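PDB 3K6J: protein F01G10.3, confirmed by transcript evidence from Caenorhabditis elegans, which probably oxidises (3S)-3-hydroxyacyl-CoA with NAD+ as the dehydrogenase part of a multifunctional enzyme, and carries a bound zinc ion. Local coordinates for residues 36-44 / 203-213; 62-71 / 92-100. One frame throughout, in Å; residues are numbered along the deposited sequence. Where two conformers were deposited one is given.

Overall arrangement
From the N terminus the chain runs through helix 22-29 into a loop, 36-44, that folds back on itself, before entering the Rossmann-type sheet at strand 56-60. Contact 2 closes first, only 20 residues lying between its segments: the glycine-rich turn and helix that follow strand 56-60 meet helix 87-103, which follows strand 79-83. Contact 1 closes much later, when 203-213, leaving strand 198-202 for helix 209-221, returns to the early loop. The short closure of contact 2 is thus enclosed within the long one of contact 1, without crossing. The two stay apart, their nearest atoms about 14 Å from each other: one pairs helices near the glycine-rich turn that probably binds NAD+, the other fastens the N-terminal arm beside edge strand 225-229.

Contact 1 (36-44 / 203-213); sequences QWSLPNDRG and YGSHTSSQAIA
Arg-43 reaches from the 36-44 loop into the turn 204-207 and shows how one guanidinium can hold two backbone carbonyls at once. Its NH2 donates to Gly-204 O at 2.7 Å and to Thr-207 O at 2.8 Å, both near the guanidinium plane; the latter bond lies in the carbonyl plane, on a lone pair, with an N-H...O angle of 154°. Ser-205 O sits over the centre of one face without a hydrogen bond. A water accepts from Arg-43 NE and donates to Thr-207 O, doubling the link. The arginine chain bends at chi3 (68°), turning its head toward these oxygens.

Beside this polar grip lies an apolar row. Leu-39 CD2 touches Tyr-203 CG at 3.6 Å, and Pro-40 lays CD over one face of the tyrosine ring in a CH-pi contact. Trp-37 receives Ile-212 CG2 almost on the normal of its six-membered ring, 3.4 Å from the centroid, while Ala-213 CB meets CZ2.

A type II' turn from Pro-40 to Arg-43 and the Leu-39 N to Gly-44 O bond shape the loop. Across from it, Thr-207 OG1 accepts from Gly-204 N, and Ser-208 OG caps helix 209-221 through Ala-211 N. Leu-228 of strand 225-229 backs Trp-37, Leu-39, Tyr-203 and Ile-212.

A leucine in place of Arg-43 would probably leave the carbonyls of Gly-204 and Thr-207 without their shared donor and the bridging water without its NE partner. The chemistry implies that a cation and an aromatic-aliphatic row together fasten the N-terminal loop to the NAD-binding domain.

Contact 2 (62-71 / 92-100); sequences GGTMGKAMAI and QELEVMYAR. With PO4 (phosphate ion), chain E; PO4 (phosphate ion), chain D.
Lys-67 and Glu-93 supply the charged part of this helix pair, their side chains crossing at about a right angle. Lys-67 NZ forms a salt bridge with Glu-93 OE2 at 2.8 Å, meeting that oxygen nearly along its C-O bond, and also donates to Gly-62 O at 2.8 Å. Bends at chi3 (-72°) and chi4 (-74°) curl the ammonium back toward the glycine turn, so one cation ties the turn to the second helix.

The apolar contacts centre on Met-97 and Ile-71. Met-97 SD lies 3.6 Å from Ile-71 CD1 and also approaches Lys-67 CB. Leu-94 CD1 and Tyr-98 CE1 close on Ile-71 as well.

Two phosphate ions, probably from the crystallisation liquor, lie beside the pair: Thr-64 N donates to one at the N-terminal end of helix 64-75, consistent with the dinucleotide-binding turn of a Rossmann fold, and Arg-100 NE makes a weak bond to the other.

The axes of segments 64-71 and 92-100, parts of helices 64-75 and 87-103, come within 11.0 Å and cross at -68°. On the strand 119-122 side, Ala-70, Leu-94 and Tyr-98 touch Leu-119, while Tyr-98 OH bonds Asn-116 OD1 of helix 109-116.

Contact 1 (36-44 / 203-213)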
loop_
_atom_site.group_PDB
_atom_site.type_symbol
_atom_site.label_atom_id
_atom_site.label_comp_id
_atom_site.label_asym_id
_atom_site.label_seq_id
_atom_site.Cartn_x
_atom_site.Cartn_y
_atom_site.Cartn_z
ATOM N N GLN A 36 -17.849 7.942 -2.311
ATOM C CA GLN A 36 -19.039 8.411 -1.548
ATOM C C GLN A 36 -18.742 8.660 -0.067
ATOM O O GLN A 36 -19.420 8.125 0.814
ATOM C CB GLN A 36 -20.219 7.441 -1.714
ATOM C CG GLN A 36 -20.850 7.497 -3.109
ATOM C CD GLN A 36 -21.755 6.295 -3.410
ATOM O OE1 GLN A 36 -22.574 5.889 -2.591
ATOM N NE2 GLN A 36 -21.589 5.721 -4.578
ATOM N N TRP A 37 -17.722 9.477 0.195
ATOM C CA TRP A 37 -17.154 9.604 1.549
ATOM C C TRP A 37 -18.034 10.413 2.483
ATOM O O TRP A 37 -18.779 11.292 2.050
ATOM C CB TRP A 37 -15.736 10.214 1.486
ATOM C CG TRP A 37 -15.693 11.573 0.886
ATOM C CD1 TRP A 37 -15.449 11.888 -0.408
ATOM C CD2 TRP A 37 -15.909 12.816 1.579
ATOM N NE1 TRP A 37 -15.505 13.255 -0.581
ATOM C CE2 TRP A 37 -15.794 13.843 0.630
ATOM C CE3 TRP A 37 -16.195 13.147 2.914
ATOM C CZ2 TRP A 37 -15.958 15.192 0.958
ATOM C CZ3 TRP A 37 -16.365 14.494 3.243
ATOM C CH2 TRP A 37 -16.243 15.499 2.263
ATOM N N SER A 38 -17.935 10.125 3.769
ATOM C CA SER A 38 -18.501 10.978 4.796
ATOM C C SER A 38 -17.600 11.080 6.022
ATOM O O SER A 38 -17.055 10.073 6.492
ATOM C CB SER A 38 -19.893 10.484 5.241
ATOM O OG SER A 38 -20.325 11.218 6.382
ATOM N N LEU A 39 -17.495 12.292 6.565
ATOM C CA LEU A 39 -16.807 12.492 7.840
ATOM C C LEU A 39 -17.745 12.055 8.970
ATOM O O LEU A 39 -18.930 11.857 8.734
ATOM C CB LEU A 39 -16.414 13.973 7.997
ATOM C CG LEU A 39 -15.248 14.515 7.183
ATOM C CD1 LEU A 39 -15.219 16.030 7.270
ATOM C CD2 LEU A 39 -13.963 13.928 7.756
ATOM N N PRO A 40 -17.221 11.885 10.194
ATOM C CA PRO A 40 -18.070 11.305 11.227
ATOM C C PRO A 40 -19.260 12.185 11.589
ATOM O O PRO A 40 -19.265 13.404 11.314
ATOM C CB PRO A 40 -17.143 11.219 12.451
ATOM C CG PRO A 40 -15.784 11.327 11.932
ATOM C CD PRO A 40 -15.868 12.167 10.698
ATOM N N ASN A 41 -20.253 11.545 12.202
ATOM C CA ASN A 41 -21.445 12.205 12.692
ATOM C C ASN A 41 -21.968 13.228 11.680
ATOM O O ASN A 41 -22.325 12.848 10.557
ATOM C CB ASN A 41 -21.206 12.782 14.105
ATOM C CG ASN A 41 -20.933 11.688 15.151
ATOM O OD1 ASN A 41 -19.881 11.678 15.823
ATOM N ND2 ASN A 41 -21.866 10.753 15.282
ATOM N N ASP A 42 -21.984 14.508 12.044
ATOM C CA ASP A 42 -22.587 15.509 11.169
ATOM C C ASP A 42 -21.599 16.515 10.546
ATOM O O ASP A 42 -22.004 17.584 10.032
ATOM C CB ASP A 42 -23.750 16.226 11.904
ATOM C CG ASP A 42 -24.761 16.833 10.943
ATOM O OD1 ASP A 42 -25.255 16.125 10.034
ATOM O OD2 ASP A 42 -25.033 18.032 11.068
ATOM N N ARG A 43 -20.314 16.149 10.536
ATOM C CA ARG A 43 -19.271 17.039 10.011
ATOM C C ARG A 43 -19.302 17.371 8.528
ATOM O O ARG A 43 -18.664 18.345 8.116
ATOM C CB ARG A 43 -17.869 16.547 10.404
ATOM C CG ARG A 43 -17.593 16.663 11.868
ATOM C CD ARG A 43 -16.443 15.769 12.259
ATOM N NE ARG A 43 -15.180 16.262 11.666
ATOM C CZ ARG A 43 -14.013 15.660 11.817
ATOM N NH1 ARG A 43 -13.924 14.542 12.531
ATOM N NH2 ARG A 43 -12.933 16.183 11.251
ATOM N N GLY A 44 -20.009 16.591 7.721
ATOM C CA GLY A 44 -19.995 16.831 6.255
ATOM C C GLY A 44 -19.699 15.589 5.415
ATOM O O GLY A 44 -19.102 14.632 5.901
ATOM N N TYR A 203 -8.524 11.864 8.285
ATOM C CA TYR A 203 -9.071 13.080 8.895
ATOM C C TYR A 203 -8.631 13.208 10.351
ATOM O O TYR A 203 -8.453 12.214 11.048
ATOM C CB TYR A 203 -10.589 13.183 8.726
ATOM C CG TYR A 203 -11.364 12.074 9.365
ATOM C CD1 TYR A 203 -11.685 12.091 10.733
ATOM C CD2 TYR A 203 -11.843 11.020 8.590
ATOM C CE1 TYR A 203 -12.445 11.020 11.309
ATOM C CE2 TYR A 203 -12.591 9.980 9.135
ATOM C CZ TYR A 203 -12.886 9.969 10.462
ATOM O OH TYR A 203 -13.596 8.896 10.942
ATOM N N GLY A 204 -8.407 14.444 10.780
ATOM C CA GLY A 204 -8.228 14.721 12.186
ATOM C C GLY A 204 -9.584 15.055 12.803
ATOM O O GLY A 204 -10.624 15.003 12.110
ATOM N N SER A 205 -9.577 15.439 14.084
ATOM C CA SER A 205 -10.802 15.879 14.758
ATOM C C SER A 205 -11.365 17.170 14.205
ATOM O O SER A 205 -12.591 17.391 14.257
ATOM C CB SER A 205 -10.597 15.993 16.262
ATOM O OG SER A 205 -9.435 16.717 16.565
ATOM N N HIS A 206 -10.514 18.002 13.621
ATOM C CA HIS A 206 -10.983 19.302 13.129
ATOM C C HIS A 206 -10.950 19.464 11.608
ATOM O O HIS A 206 -11.504 20.427 11.077
ATOM C CB HIS A 206 -10.268 20.482 13.817
ATOM C CG HIS A 206 -11.000 21.791 13.684
ATOM N ND1 HIS A 206 -12.284 21.979 14.148
ATOM C CD2 HIS A 206 -10.629 22.977 13.146
ATOM C CE1 HIS A 206 -12.669 23.221 13.905
ATOM N NE2 HIS A 206 -11.691 23.841 13.282
ATOM N N THR A 207 -10.344 18.505 10.902
ATOM C CA THR A 207 -10.295 18.531 9.433
ATOM C C THR A 207 -11.672 18.830 8.861
ATOM O O THR A 207 -12.649 18.141 9.216
ATOM C CB THR A 207 -9.838 17.189 8.837
ATOM O OG1 THR A 207 -8.557 16.826 9.365
ATOM C CG2 THR A 207 -9.725 17.309 7.302
ATOM N N SER A 208 -11.729 19.840 7.996
ATOM C CA SER A 208 -12.974 20.279 7.365
ATOM C C SER A 208 -13.379 19.471 6.118
ATOM O O SER A 208 -12.516 18.883 5.420
ATOM C CB SER A 208 -12.870 21.742 6.948
ATOM O OG SER A 208 -12.036 21.865 5.805
ATOM N N SER A 209 -14.686 19.512 5.816
ATOM C CA SER A 209 -15.246 18.855 4.627
ATOM C C SER A 209 -14.585 19.372 3.361
ATOM O O SER A 209 -14.326 18.597 2.446
ATOM C CB SER A 209 -16.778 19.004 4.565
ATOM O OG SER A 209 -17.158 20.348 4.323
ATOM N N GLN A 210 -14.269 20.667 3.330
ATOM C CA GLN A 210 -13.562 21.248 2.200
ATOM C C GLN A 210 -12.192 20.650 2.021
ATOM O O GLN A 210 -11.812 20.288 0.912
ATOM C CB GLN A 210 -13.363 22.752 2.354
ATOM C CG GLN A 210 -14.547 23.569 2.038
ATOM C CD GLN A 210 -15.033 24.259 3.255
ATOM O OE1 GLN A 210 -14.979 23.701 4.369
ATOM N NE2 GLN A 210 -15.495 25.500 3.079
ATOM N N ALA A 211 -11.429 20.588 3.102
ATOM C CA ALA A 211 -10.112 19.977 3.045
ATOM C C ALA A 211 -10.255 18.561 2.491
ATOM O O ALA A 211 -9.522 18.184 1.617
ATOM C CB ALA A 211 -9.436 19.980 4.433
ATOM N N ILE A 212 -11.222 17.802 2.988
ATOM C CA ILE A 212 -11.461 16.444 2.511
ATOM C C ILE A 212 -11.802 16.398 1.016
ATOM O O ILE A 212 -11.162 15.645 0.249
ATOM C CB ILE A 212 -12.537 15.727 3.341
ATOM C CG1 ILE A 212 -12.094 15.593 4.804
ATOM C CG2 ILE A 212 -12.838 14.341 2.753
ATOM C CD1 ILE A 212 -10.723 14.921 5.009
ATOM N N ALA A 213 -12.752 17.229 0.589
ATOM C CA ALA A 213 -13.169 17.255 -0.834
ATOM C C ALA A 213 -12.031 17.688 -1.736
ATOM O O ALA A 213 -11.833 17.126 -2.810
ATOM C CB ALA A 213 -14.415 18.169 -1.044
HETATM O O HOH W 1 -16.689 20.386 8.363
HETATM O O HOH W 2 -12.472 12.972 14.169
HETATM O O HOH W 3 -14.888 18.733 10.467
#

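Contact 2 (62-71 / 92-100)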
loop_
_atom_site.group_PDB
_atom_site.type_symbol
_atom_site.label_atom_id
_atom_site.label_comp_id
_atom_site.label_asym_id
_atom_site.label_seq_id
_atom_site.Cartn_x
_atom_site.Cartn_y
_atom_site.Cartn_z
ATOM N N GLY A 62 12.571 16.332 0.280
ATOM C CA GLY A 62 13.083 15.569 -0.868
ATOM C C GLY A 62 13.520 14.127 -0.616
ATOM O O GLY A 62 14.345 13.565 -1.362
ATOM N N GLY A 63 12.991 13.526 0.443
ATOM C CA GLY A 63 13.087 12.077 0.647
ATOM C C GLY A 63 12.308 11.260 -0.389
ATOM O O GLY A 63 11.729 11.792 -1.335
ATOM N N THR A 64 12.295 9.956 -0.194
ATOM C CA THR A 64 11.704 9.008 -1.140
ATOM C C THR A 64 10.226 9.287 -1.427
ATOM O O THR A 64 9.833 9.320 -2.582
ATOM C CB THR A 64 11.864 7.554 -0.588
ATOM O OG1 THR A 64 13.263 7.267 -0.430
ATOM C CG2 THR A 64 11.248 6.523 -1.520
ATOM N N MET A 65 9.416 9.423 -0.401
ATOM C CA MET A 65 8.012 9.796 -0.526
ATOM C C MET A 65 7.761 11.163 -1.047
ATOM O O MET A 65 6.871 11.366 -1.772
ATOM C CB MET A 65 7.241 9.597 0.767
ATOM C CG MET A 65 6.851 8.190 1.028
ATOM S SD MET A 65 5.783 7.479 -0.190
ATOM C CE MET A 65 6.688 6.089 -0.500
ATOM N N GLY A 66 8.542 12.109 -0.611
ATOM C CA GLY A 66 8.465 13.455 -1.162
ATOM C C GLY A 66 8.650 13.433 -2.678
ATOM O O GLY A 66 7.835 14.004 -3.431
ATOM N N LYS A 67 9.728 12.779 -3.127
ATOM C CA LYS A 67 10.022 12.672 -4.556
ATOM C C LYS A 67 8.882 11.887 -5.253
ATOM O O LYS A 67 8.394 12.288 -6.294
ATOM C CB LYS A 67 11.374 11.986 -4.779
ATOM C CG LYS A 67 12.599 12.866 -4.480
ATOM C CD LYS A 67 13.889 12.287 -5.071
ATOM C CE LYS A 67 14.349 11.018 -4.292
ATOM N NZ LYS A 67 14.941 11.311 -2.937
ATOM N N ALA A 68 8.432 10.790 -4.650
ATOM C CA ALA A 68 7.399 9.975 -5.288
ATOM C C ALA A 68 6.080 10.750 -5.442
ATOM O O ALA A 68 5.460 10.699 -6.494
ATOM C CB ALA A 68 7.214 8.646 -4.562
ATOM N N MET A 69 5.678 11.504 -4.421
ATOM C CA MET A 69 4.480 12.319 -4.539
ATOM C C MET A 69 4.623 13.409 -5.583
ATOM O O MET A 69 3.705 13.645 -6.354
ATOM C CB MET A 69 4.040 12.929 -3.200
ATOM C CG MET A 69 3.529 11.919 -2.176
ATOM S SD MET A 69 2.861 12.750 -0.711
ATOM C CE MET A 69 4.370 13.317 0.104
ATOM N N ALA A 70 5.760 14.082 -5.609
ATOM C CA ALA A 70 5.955 15.150 -6.591
ATOM C C ALA A 70 5.920 14.659 -8.032
ATOM O O ALA A 70 5.455 15.364 -8.917
ATOM C CB ALA A 70 7.263 15.945 -6.309
ATOM N N ILE A 71 6.449 13.462 -8.256
ATOM C CA ILE A 71 6.404 12.794 -9.549
ATOM C C ILE A 71 4.945 12.566 -9.983
ATOM O O ILE A 71 4.565 12.897 -11.113
ATOM C CB ILE A 71 7.193 11.464 -9.501
ATOM C CG1 ILE A 71 8.705 11.732 -9.516
ATOM C CG2 ILE A 71 6.786 10.529 -10.654
ATOM C CD1 ILE A 71 9.533 10.445 -9.426
ATOM N N GLN A 92 19.908 15.179 -8.347
ATOM C CA GLN A 92 20.713 13.960 -8.437
ATOM C C GLN A 92 19.917 12.735 -7.984
ATOM O O GLN A 92 19.886 11.720 -8.675
ATOM C CB GLN A 92 22.052 14.113 -7.674
ATOM C CG GLN A 92 23.026 15.108 -8.410
ATOM C CD GLN A 92 24.245 15.630 -7.595
ATOM O OE1 GLN A 92 25.041 16.437 -8.110
ATOM N NE2 GLN A 92 24.390 15.181 -6.345
ATOM N N GLU A 93 19.272 12.829 -6.829
ATOM C CA GLU A 93 18.490 11.723 -6.309
ATOM C C GLU A 93 17.315 11.368 -7.235
ATOM O O GLU A 93 16.984 10.192 -7.434
ATOM C CB GLU A 93 18.031 12.028 -4.891
ATOM C CG GLU A 93 19.213 12.000 -3.925
ATOM C CD GLU A 93 18.808 11.949 -2.487
ATOM O OE1 GLU A 93 19.676 12.152 -1.625
ATOM O OE2 GLU A 93 17.627 11.702 -2.209
ATOM N N LEU A 94 16.723 12.394 -7.822
ATOM C CA LEU A 94 15.619 12.212 -8.735
ATOM C C LEU A 94 16.062 11.457 -9.994
ATOM O O LEU A 94 15.303 10.646 -10.528
ATOM C CB LEU A 94 15.035 13.573 -9.090
ATOM C CG LEU A 94 13.688 13.575 -9.785
ATOM C CD1 LEU A 94 12.529 13.130 -8.840
ATOM C CD2 LEU A 94 13.479 14.987 -10.301
ATOM N N GLU A 95 17.293 11.708 -10.447
ATOM C CA GLU A 95 17.829 11.000 -11.612
ATOM C C GLU A 95 17.989 9.523 -11.302
ATOM O O GLU A 95 17.673 8.708 -12.153
ATOM C CB GLU A 95 19.164 11.591 -12.131
ATOM C CG GLU A 95 19.051 12.953 -12.853
ATOM C CD GLU A 95 18.008 12.966 -13.967
ATOM O OE1 GLU A 95 18.066 12.076 -14.854
ATOM O OE2 GLU A 95 17.133 13.873 -13.970
ATOM N N VAL A 96 18.476 9.188 -10.103
ATOM C CA VAL A 96 18.626 7.786 -9.716
ATOM C C VAL A 96 17.227 7.145 -9.695
ATOM O O VAL A 96 17.034 6.020 -10.152
ATOM C CB VAL A 96 19.311 7.606 -8.317
ATOM C CG1 VAL A 96 19.116 6.201 -7.783
ATOM C CG2 VAL A 96 20.803 7.925 -8.354
ATOM N N MET A 97 16.247 7.876 -9.171
ATOM C CA MET A 97 14.884 7.378 -9.091
ATOM C C MET A 97 14.277 7.132 -10.481
ATOM O O MET A 97 13.673 6.094 -10.703
ATOM C CB MET A 97 14.011 8.328 -8.290
ATOM C CG MET A 97 12.550 7.897 -8.210
ATOM S SD MET A 97 11.651 8.890 -7.004
ATOM C CE MET A 97 12.077 7.998 -5.483
ATOM N N TYR A 98 14.428 8.096 -11.382
ATOM C CA TYR A 98 13.963 7.972 -12.755
ATOM C C TYR A 98 14.520 6.735 -13.428
ATOM O O TYR A 98 13.772 6.025 -14.094
ATOM C CB TYR A 98 14.384 9.167 -13.592
ATOM C CG TYR A 98 13.598 10.415 -13.336
ATOM C CD1 TYR A 98 12.318 10.357 -12.768
ATOM C CD2 TYR A 98 14.123 11.661 -13.670
ATOM C CE1 TYR A 98 11.588 11.523 -12.528
ATOM C CE2 TYR A 98 13.406 12.824 -13.450
ATOM C CZ TYR A 98 12.127 12.750 -12.876
ATOM O OH TYR A 98 11.401 13.909 -12.640
ATOM N N ALA A 99 15.821 6.488 -13.232
ATOM C CA ALA A 99 16.528 5.361 -13.856
ATOM C C ALA A 99 16.059 4.026 -13.302
ATOM O O ALA A 99 15.909 3.058 -14.042
ATOM C CB ALA A 99 18.059 5.493 -13.657
ATOM N N ARG A 100 15.859 3.970 -11.993
ATOM C CA ARG A 100 15.348 2.776 -11.348
ATOM C C ARG A 100 13.904 2.469 -11.805
ATOM O O ARG A 100 13.556 1.317 -12.047
ATOM C CB ARG A 100 15.442 2.940 -9.840
ATOM C CG ARG A 100 14.836 1.792 -9.053
ATOM C CD ARG A 100 15.123 1.905 -7.565
ATOM N NE ARG A 100 14.189 1.082 -6.792
ATOM C CZ ARG A 100 14.257 -0.247 -6.656
ATOM N NH1 ARG A 100 15.230 -0.945 -7.249
ATOM N NH2 ARG A 100 13.344 -0.890 -5.919
HETATM P P PO4 E . 13.652 7.992 2.807
HETATM O O1 PO4 E . 12.780 6.825 2.389
HETATM O O2 PO4 E . 14.521 7.533 3.956
HETATM O O3 PO4 E . 14.539 8.412 1.661
HETATM O O4 PO4 E . 12.801 9.171 3.221
HETATM P P PO4 D . 11.183 3.855 -6.077
HETATM O O1 PO4 D . 10.650 2.444 -6.175
HETATM O O2 PO4 D . 11.245 4.279 -4.630
HETATM O O3 PO4 D . 12.568 3.931 -6.683
HETATM O O4 PO4 D . 10.241 4.782 -6.810
#